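Long-range contacts in sister chromatid cohesion protein (Chaetomium thermophilum, PDB 5T8V), which probably acts as a cohesin loader on chromatin, this chain being the C-terminal HEAT-repeat part of the longer Scc2 protein: residues 779-784 with 840-845; 732-737 with 791-796; 810-815 with 851-856. All blocks are in the same frame, centred on the assembly; numbering follows the deposited sequence.

Overall arrangement
Following the chain from the N terminus, the end of helix 723-735 enters interaction 2 first and meets helix 791-801 some fifty residues later. Before that loop closes, helix 773-786 opens interaction 1, which ends on helix 839-852, so the two loops cross rather than nest. Interaction 3 opens on helix 808-824 after interaction 2 has closed, and ends just beyond helix 839-852; it crosses interaction 1 and stands in series with interaction 2. Interactions 1 and 2 touch through Val784 and Leu793, interactions 2 and 3 through Asp794, which packs on Lys851 and Ala852. The three contacts thus tie helices 723-735, 773-786, 791-801, 808-824 and 839-852 of the HEAT-repeat solenoid together.

Interaction 1: residues 779-784 with 840-845; sequences LMVQTV and RDVLQV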
loop_
_atom_site.group_PDB
_atom_site.type_symbol
_atom_site.label_atom_id
_atom_site.label_comp_id
_atom_site.label_asym_id
_atom_site.label_seq_id
_atom_site.Cartn_x
_atom_site.Cartn_y
_atom_site.Cartn_z
ATOM N N LEU A 779 26.640 21.310 4.989
ATOM C CA LEU A 779 25.890 20.180 4.449
ATOM C C LEU A 779 26.566 19.616 3.207
ATOM O O LEU A 779 26.568 18.397 2.990
ATOM C CB LEU A 779 24.457 20.602 4.131
ATOM C CG LEU A 779 23.544 20.897 5.325
ATOM C CD1 LEU A 779 22.199 21.408 4.836
ATOM C CD2 LEU A 779 23.357 19.671 6.205
ATOM N N MET A 780 27.145 20.485 2.378
ATOM C CA MET A 780 27.869 20.005 1.205
ATOM C C MET A 780 29.097 19.203 1.616
ATOM O O MET A 780 29.325 18.096 1.115
ATOM C CB MET A 780 28.265 21.184 0.318
ATOM C CG MET A 780 27.083 21.946 -0.255
ATOM S SD MET A 780 27.582 23.248 -1.390
ATOM C CE MET A 780 28.113 22.278 -2.789
ATOM N N VAL A 781 29.897 19.746 2.536
ATOM C CA VAL A 781 31.098 19.045 2.987
ATOM C C VAL A 781 30.732 17.668 3.526
ATOM O O VAL A 781 31.331 16.655 3.148
ATOM C CB VAL A 781 31.844 19.885 4.041
ATOM C CG1 VAL A 781 33.040 19.121 4.594
ATOM C CG2 VAL A 781 32.303 21.202 3.440
ATOM N N GLN A 782 29.745 17.611 4.422
ATOM C CA GLN A 782 29.307 16.325 4.951
ATOM C C GLN A 782 28.849 15.399 3.834
ATOM O O GLN A 782 29.140 14.196 3.855
ATOM C CB GLN A 782 28.181 16.527 5.964
ATOM C CG GLN A 782 28.650 16.955 7.346
ATOM C CD GLN A 782 27.523 16.994 8.366
ATOM O OE1 GLN A 782 27.389 17.958 9.119
ATOM N NE2 GLN A 782 26.710 15.940 8.401
ATOM N N THR A 783 28.138 15.940 2.842
ATOM C CA THR A 783 27.599 15.099 1.778
ATOM C C THR A 783 28.712 14.478 0.941
ATOM O O THR A 783 28.664 13.282 0.630
ATOM C CB THR A 783 26.652 15.912 0.896
ATOM O OG1 THR A 783 25.605 16.469 1.703
ATOM C CG2 THR A 783 26.031 15.033 -0.191
ATOM N N VAL A 784 29.723 15.264 0.562
ATOM C CA VAL A 784 30.798 14.714 -0.260
ATOM C C VAL A 784 31.690 13.802 0.571
ATOM O O VAL A 784 32.191 12.784 0.079
ATOM C CB VAL A 784 31.606 15.842 -0.933
ATOM C CG1 VAL A 784 30.682 16.766 -1.716
ATOM C CG2 VAL A 784 32.421 16.627 0.089
ATOM N N ARG A 840 40.506 19.761 5.564
ATOM C CA ARG A 840 40.614 18.709 4.560
ATOM C C ARG A 840 39.276 18.471 3.864
ATOM O O ARG A 840 39.177 18.517 2.629
ATOM C CB ARG A 840 41.115 17.440 5.252
ATOM C CG ARG A 840 41.264 16.199 4.400
ATOM C CD ARG A 840 41.421 14.999 5.323
ATOM N NE ARG A 840 42.242 13.935 4.757
ATOM C CZ ARG A 840 42.679 12.884 5.444
ATOM N NH1 ARG A 840 43.424 11.963 4.847
ATOM N NH2 ARG A 840 42.377 12.753 6.730
ATOM N N ASP A 841 38.226 18.233 4.655
ATOM C CA ASP A 841 36.915 17.928 4.094
ATOM C C ASP A 841 36.362 19.091 3.280
ATOM O O ASP A 841 35.663 18.874 2.286
ATOM C CB ASP A 841 35.948 17.555 5.217
ATOM C CG ASP A 841 36.391 16.321 5.978
ATOM O OD1 ASP A 841 37.083 15.472 5.377
ATOM O OD2 ASP A 841 36.046 16.199 7.174
ATOM N N VAL A 842 36.652 20.330 3.687
ATOM C CA VAL A 842 36.229 21.485 2.902
ATOM C C VAL A 842 36.978 21.526 1.576
ATOM O O VAL A 842 36.399 21.817 0.520
ATOM C CB VAL A 842 36.437 22.781 3.707
ATOM C CG1 VAL A 842 36.073 24.003 2.870
ATOM C CG2 VAL A 842 35.613 22.754 4.987
ATOM N N LEU A 843 38.279 21.242 1.605
ATOM C CA LEU A 843 39.061 21.258 0.379
ATOM C C LEU A 843 38.645 20.150 -0.576
ATOM O O LEU A 843 38.866 20.281 -1.784
ATOM C CB LEU A 843 40.548 21.145 0.711
ATOM C CG LEU A 843 41.082 22.334 1.512
ATOM C CD1 LEU A 843 42.447 22.015 2.079
ATOM C CD2 LEU A 843 41.145 23.586 0.650
ATOM N N GLN A 844 38.044 19.069 -0.074
ATOM C CA GLN A 844 37.557 18.039 -0.984
ATOM C C GLN A 844 36.419 18.550 -1.862
ATOM O O GLN A 844 36.295 18.125 -3.016
ATOM C CB GLN A 844 37.110 16.803 -0.200
ATOM C CG GLN A 844 38.264 15.931 0.275
ATOM C CD GLN A 844 39.161 15.485 -0.867
ATOM O OE1 GLN A 844 40.309 15.914 -0.973
ATOM N NE2 GLN A 844 38.633 14.629 -1.735
ATOM N N VAL A 845 35.593 19.458 -1.347
ATOM C CA VAL A 845 34.512 20.034 -2.148
ATOM C C VAL A 845 35.002 21.237 -2.948
ATOM O O VAL A 845 34.598 21.429 -4.100
ATOM C CB VAL A 845 33.305 20.395 -1.252
ATOM C CG1 VAL A 845 33.712 21.274 -0.090
ATOM C CG2 VAL A 845 32.208 21.080 -2.065
#
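Val781, Val784 and Val845 come together where two helices of the HEAT-repeat solenoid, 773-786 and 839-852, cross almost perpendicularly. The axes of the two short segments make an angle of 87° and approach to 8.7 Å, close enough for branched side chains of modest length to fill the space between them. Val781 divides its two methyls between different partners. CG1, anti to the backbone N (chi1 176°), rests on Asp841 CB at 3.4 Å, so it is the aliphatic root of the aspartate, not its carboxylate, that receives the methyl. CG2 packs on Val842 CG2 at 4.0 Å, on the other side of the valine's fork. It is also modelled 3.8 Å from Val845 CG1, but the place of that methyl is doubtful. An alanine in place of Val781 would probably open a gap between the helices, leaving Asp841 CB and Val842 CG2 without the branches that pack on them.

Val845 lies across Val784 at about a right angle. A valine suits this place because its branching at CB offers hydrocarbon to more than one neighbour: CB goes to Val784, while CG2 is approached more loosely by Met780 CE at 4.3 Å. The flexible thioether of Met780 reaches across from helix 773-786, and Phe849 and Trp756 also pack against it. Val784, which is partly exposed, also touches Ile848, one turn further along helix 839-852. Its own contribution within the two segments comes from a single methyl, CG2, which lies 4.1 Å from Val845 CB.

Interaction 2: residues 732-737 with 791-796; sequences GLLHRV and NVLDKV
Leu734, Val737, Val792 and Val796 form the apolar heart of this contact, between the end of helix 723-735, with the residues just after it, and the first turns of helix 791-801. Leu734 works through one branch: CD2 lies 3.9 Å from Val796 CG2, the two side chains crossing at about a right angle, and it also lies 4.3 Å from Leu793 CB. Leucine fits here because its branch point is one carbon further from the backbone, which lets a terminal methyl reach the neighbouring helix. Val737 is shorter and more compact. Its CB meets Val792 CG1 at 3.6 Å as the two valines slide past each other in opposite directions, and its CG2 lies 3.9 Å from Val796 CG2. That one methyl of Val796 therefore touches both Leu734 and Val737.

A second kind of contact sets side chain against backbone. Val792 CG1, anti to its own N (chi1 -167°), is modelled 3.1 Å from Leu734 O, a distance not to be read closely at this resolution. The same carbonyl accepts a hydrogen bond from Val737 N, so its polar need is met within its own segment.

Of the charged groups, Lys795 leads away from the contact, as suits an exposed lysine. Its NZ forms a salt bridge with Asp794 OD2 at 3.4 Å and a hydrogen bond with Gln798, and the side chain of Asp794 is itself buried against helix 839-852.

In the HEAT-repeat solenoid the contact is continued by neighbouring helices: Ile752 of helix 742-755 packs on Leu734 and Val737, while Ile848 of helix 839-852 lies against Leu793.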
loop_
_atom_site.group_PDB
_atom_site.type_symbol
_atom_site.label_atom_id
_atom_site.label_comp_id
_atom_site.label_asym_id
_atom_site.label_seq_id
_atom_site.Cartn_x
_atom_site.Cartn_y
_atom_site.Cartn_z
ATOM N N GLY A 732 22.220 10.395 -1.761
ATOM C CA GLY A 732 21.436 9.541 -2.644
ATOM C C GLY A 732 20.955 10.276 -3.881
ATOM O O GLY A 732 21.134 9.810 -5.013
ATOM N N LEU A 733 20.329 11.439 -3.681
ATOM C CA LEU A 733 19.893 12.263 -4.803
ATOM C C LEU A 733 21.020 12.461 -5.806
ATOM O O LEU A 733 20.836 12.272 -7.013
ATOM C CB LEU A 733 19.395 13.617 -4.294
ATOM C CG LEU A 733 18.010 13.641 -3.650
ATOM C CD1 LEU A 733 17.800 14.942 -2.891
ATOM C CD2 LEU A 733 16.933 13.464 -4.703
ATOM N N LEU A 734 22.200 12.846 -5.317
ATOM C CA LEU A 734 23.332 13.042 -6.213
ATOM C C LEU A 734 23.705 11.745 -6.919
ATOM O O LEU A 734 23.972 11.745 -8.125
ATOM C CB LEU A 734 24.524 13.602 -5.440
ATOM C CG LEU A 734 24.504 15.116 -5.202
ATOM C CD1 LEU A 734 25.457 15.527 -4.088
ATOM C CD2 LEU A 734 24.859 15.855 -6.486
ATOM N N HIS A 735 23.712 10.625 -6.192
ATOM C CA HIS A 735 23.977 9.341 -6.835
ATOM C C HIS A 735 22.993 9.066 -7.963
ATOM O O HIS A 735 23.319 8.335 -8.906
ATOM C CB HIS A 735 23.920 8.207 -5.812
ATOM C CG HIS A 735 25.264 7.754 -5.336
ATOM N ND1 HIS A 735 25.843 8.227 -4.177
ATOM C CD2 HIS A 735 26.145 6.871 -5.863
ATOM C CE1 HIS A 735 27.021 7.654 -4.012
ATOM N NE2 HIS A 735 27.229 6.827 -5.021
ATOM N N ARG A 736 21.790 9.634 -7.890
ATOM C CA ARG A 736 20.768 9.395 -8.899
ATOM C C ARG A 736 20.865 10.342 -10.091
ATOM O O ARG A 736 19.916 10.425 -10.878
ATOM C CB ARG A 736 19.377 9.498 -8.266
ATOM C CG ARG A 736 19.095 8.425 -7.223
ATOM C CD ARG A 736 18.486 7.172 -7.844
ATOM N NE ARG A 736 19.332 6.574 -8.874
ATOM C CZ ARG A 736 20.307 5.700 -8.639
ATOM N NH1 ARG A 736 20.581 5.306 -7.402
ATOM N NH2 ARG A 736 21.016 5.215 -9.649
ATOM N N VAL A 737 21.984 11.054 -10.250
ATOM C CA VAL A 737 22.169 11.871 -11.446
ATOM C C VAL A 737 22.640 11.013 -12.614
ATOM O O VAL A 737 22.326 11.309 -13.772
ATOM C CB VAL A 737 23.151 13.023 -11.166
ATOM C CG1 VAL A 737 23.399 13.843 -12.432
ATOM C CG2 VAL A 737 22.619 13.916 -10.057
ATOM N N ASN A 791 32.753 13.145 -8.937
ATOM C CA ASN A 791 32.513 13.382 -10.356
ATOM C C ASN A 791 31.070 13.805 -10.604
ATOM O O ASN A 791 30.798 14.684 -11.434
ATOM C CB ASN A 791 32.849 12.118 -11.149
ATOM C CG ASN A 791 32.509 12.241 -12.620
ATOM O OD1 ASN A 791 31.399 11.914 -13.042
ATOM N ND2 ASN A 791 33.467 12.709 -13.413
ATOM N N VAL A 792 30.133 13.205 -9.872
ATOM C CA VAL A 792 28.718 13.473 -10.113
ATOM C C VAL A 792 28.398 14.927 -9.798
ATOM O O VAL A 792 27.845 15.652 -10.631
ATOM C CB VAL A 792 27.837 12.515 -9.292
ATOM C CG1 VAL A 792 26.412 12.590 -9.776
ATOM C CG2 VAL A 792 28.347 11.074 -9.384
ATOM N N LEU A 793 28.742 15.376 -8.587
ATOM C CA LEU A 793 28.516 16.772 -8.225
ATOM C C LEU A 793 29.209 17.710 -9.204
ATOM O O LEU A 793 28.677 18.776 -9.539
ATOM C CB LEU A 793 29.001 17.033 -6.798
ATOM C CG LEU A 793 29.004 18.493 -6.332
ATOM C CD1 LEU A 793 27.668 19.168 -6.598
ATOM C CD2 LEU A 793 29.335 18.576 -4.851
ATOM N N ASP A 794 30.398 17.332 -9.677
ATOM C CA ASP A 794 31.068 18.126 -10.699
ATOM C C ASP A 794 30.167 18.313 -11.913
ATOM O O ASP A 794 29.953 19.440 -12.378
ATOM C CB ASP A 794 32.386 17.461 -11.100
ATOM C CG ASP A 794 33.054 18.149 -12.273
ATOM O OD1 ASP A 794 32.876 19.375 -12.425
ATOM O OD2 ASP A 794 33.758 17.462 -13.044
ATOM N N LYS A 795 29.614 17.216 -12.435
ATOM C CA LYS A 795 28.751 17.328 -13.604
ATOM C C LYS A 795 27.432 18.029 -13.296
ATOM O O LYS A 795 26.810 18.576 -14.212
ATOM C CB LYS A 795 28.490 15.943 -14.198
ATOM C CG LYS A 795 29.681 15.383 -14.967
ATOM C CD LYS A 795 29.895 16.113 -16.294
ATOM C CE LYS A 795 31.330 15.982 -16.787
ATOM N NZ LYS A 795 32.281 16.813 -15.991
ATOM N N VAL A 796 26.991 18.033 -12.037
ATOM C CA VAL A 796 25.824 18.831 -11.667
ATOM C C VAL A 796 26.155 20.315 -11.762
ATOM O O VAL A 796 25.391 21.104 -12.332
ATOM C CB VAL A 796 25.335 18.455 -10.256
ATOM C CG1 VAL A 796 24.150 19.327 -9.845
ATOM C CG2 VAL A 796 24.945 16.988 -10.198
#

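Interaction 3: residues 810-815 with 851-856; sequences ASMEVC and KAEASL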
loop_
_atom_site.group_PDB
_atom_site.type_symbol
_atom_site.label_atom_id
_atom_site.label_comp_id
_atom_site.label_asym_id
_atom_site.label_seq_id
_atom_site.Cartn_x
_atom_site.Cartn_y
_atom_site.Cartn_z
ATOM N N ALA A 810 22.308 33.920 -12.551
ATOM C CA ALA A 810 21.754 34.084 -11.212
ATOM C C ALA A 810 22.320 33.052 -10.244
ATOM O O ALA A 810 22.644 33.384 -9.099
ATOM C CB ALA A 810 20.229 33.990 -11.261
ATOM N N SER A 811 22.444 31.800 -10.684
ATOM C CA SER A 811 23.008 30.743 -9.854
ATOM C C SER A 811 24.530 30.725 -9.871
ATOM O O SER A 811 25.130 29.816 -9.288
ATOM C CB SER A 811 22.477 29.382 -10.309
ATOM O OG SER A 811 22.970 29.050 -11.596
ATOM N N MET A 812 25.167 31.695 -10.528
ATOM C CA MET A 812 26.624 31.741 -10.579
ATOM C C MET A 812 27.200 32.355 -9.310
ATOM O O MET A 812 28.088 31.775 -8.674
ATOM C CB MET A 812 27.070 32.536 -11.809
ATOM C CG MET A 812 28.574 32.557 -12.051
ATOM S SD MET A 812 29.206 31.022 -12.752
ATOM C CE MET A 812 30.889 31.502 -13.132
ATOM N N GLU A 813 26.700 33.528 -8.922
ATOM C CA GLU A 813 27.260 34.230 -7.775
ATOM C C GLU A 813 26.890 33.572 -6.452
ATOM O O GLU A 813 27.550 33.836 -5.441
ATOM C CB GLU A 813 26.812 35.691 -7.797
ATOM C CG GLU A 813 27.554 36.517 -8.839
ATOM C CD GLU A 813 26.835 37.798 -9.208
ATOM O OE1 GLU A 813 26.375 38.509 -8.291
ATOM O OE2 GLU A 813 26.729 38.092 -10.418
ATOM N N VAL A 814 25.862 32.721 -6.430
ATOM C CA VAL A 814 25.593 31.941 -5.225
ATOM C C VAL A 814 26.677 30.890 -5.033
ATOM O O VAL A 814 27.081 30.594 -3.901
ATOM C CB VAL A 814 24.187 31.312 -5.284
ATOM C CG1 VAL A 814 24.173 30.044 -6.140
ATOM C CG2 VAL A 814 23.674 31.024 -3.879
ATOM N N CYS A 815 27.165 30.309 -6.132
ATOM C CA CYS A 815 28.329 29.435 -6.050
ATOM C C CYS A 815 29.583 30.234 -5.723
ATOM O O CYS A 815 30.464 29.753 -5.002
ATOM C CB CYS A 815 28.510 28.668 -7.359
ATOM S SG CYS A 815 27.211 27.465 -7.711
ATOM N N LYS A 851 37.234 22.230 -10.278
ATOM C CA LYS A 851 37.128 21.424 -11.490
ATOM C C LYS A 851 35.927 21.849 -12.326
ATOM O O LYS A 851 36.006 21.899 -13.559
ATOM C CB LYS A 851 37.036 19.941 -11.124
ATOM C CG LYS A 851 36.431 19.041 -12.203
ATOM C CD LYS A 851 37.217 19.077 -13.509
ATOM C CE LYS A 851 36.494 18.294 -14.597
ATOM N NZ LYS A 851 37.121 18.465 -15.937
ATOM N N ALA A 852 34.807 22.168 -11.675
ATOM C CA ALA A 852 33.588 22.483 -12.413
ATOM C C ALA A 852 33.680 23.849 -13.082
ATOM O O ALA A 852 33.397 23.985 -14.278
ATOM C CB ALA A 852 32.382 22.425 -11.477
ATOM N N GLU A 853 34.067 24.876 -12.326
ATOM C CA GLU A 853 34.114 26.234 -12.863
ATOM C C GLU A 853 35.110 27.038 -12.041
ATOM O O GLU A 853 34.816 27.405 -10.898
ATOM C CB GLU A 853 32.730 26.874 -12.832
ATOM C CG GLU A 853 32.685 28.293 -13.369
ATOM C CD GLU A 853 33.086 28.379 -14.829
ATOM O OE1 GLU A 853 32.854 27.399 -15.567
ATOM O OE2 GLU A 853 33.637 29.425 -15.236
ATOM N N ALA A 854 36.276 27.316 -12.625
ATOM C CA ALA A 854 37.321 28.054 -11.927
ATOM C C ALA A 854 37.031 29.545 -11.825
ATOM O O ALA A 854 37.645 30.225 -10.995
ATOM C CB ALA A 854 38.662 27.850 -12.630
ATOM N N SER A 855 36.116 30.068 -12.646
ATOM C CA SER A 855 35.774 31.485 -12.587
ATOM C C SER A 855 35.335 31.921 -11.194
ATOM O O SER A 855 35.420 33.112 -10.875
ATOM C CB SER A 855 34.663 31.792 -13.593
ATOM O OG SER A 855 34.145 33.095 -13.396
ATOM N N LEU A 856 34.872 30.988 -10.362
ATOM C CA LEU A 856 34.345 31.337 -9.049
ATOM C C LEU A 856 35.439 31.693 -8.052
ATOM O O LEU A 856 35.138 32.281 -7.008
ATOM C CB LEU A 856 33.512 30.175 -8.505
ATOM C CG LEU A 856 32.343 29.743 -9.393
ATOM C CD1 LEU A 856 31.936 28.312 -9.091
ATOM C CD2 LEU A 856 31.165 30.681 -9.208
#
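Cys815 and Leu856 bring the two backbones nearest, their CA atoms 7.0 Å apart, with helix 808-824 on one side and, on the other, the turn that follows helix 839-852 once the backbone has become extended at Glu853. Leu856 is the buried side chain of that turn, and both its branches are used. CD1 lies 3.9 Å from Cys815 CB, while CD2 touches the same carbon at 3.8 Å and also approaches Met812 O at 3.3 Å. Cys815 thus presents its CB to the leucine's forked end, and so small a residue allows the leucine to lie close to the helix. Phe849 packs against both Cys815 and Leu856, extending the apolar patch back onto helix 839-852.

The contact joins helices of the HEAT-repeat solenoid by way of a connecting turn, rather than along two helical faces. Met812 CE reaches three residues of the turn, for which a long, unbranched side chain is suited. CG is anti to the backbone N (chi1 -175°), and a bend at chi2 (76°) directs SD toward the turn. The methyl CE then lies 3.6 Å from Ser855 OG, 3.7 Å from Glu853 CG, and 4.0 Å from Leu856 CD2. Met812 crosses Glu853 at about a right angle, and the glutamate meets the methyl chiefly with its aliphatic CG. Ser855, partly exposed and short, brings CB as well as OG against CE, while its carbonyl oxygen accepts a weak hydrogen bond from Arg816.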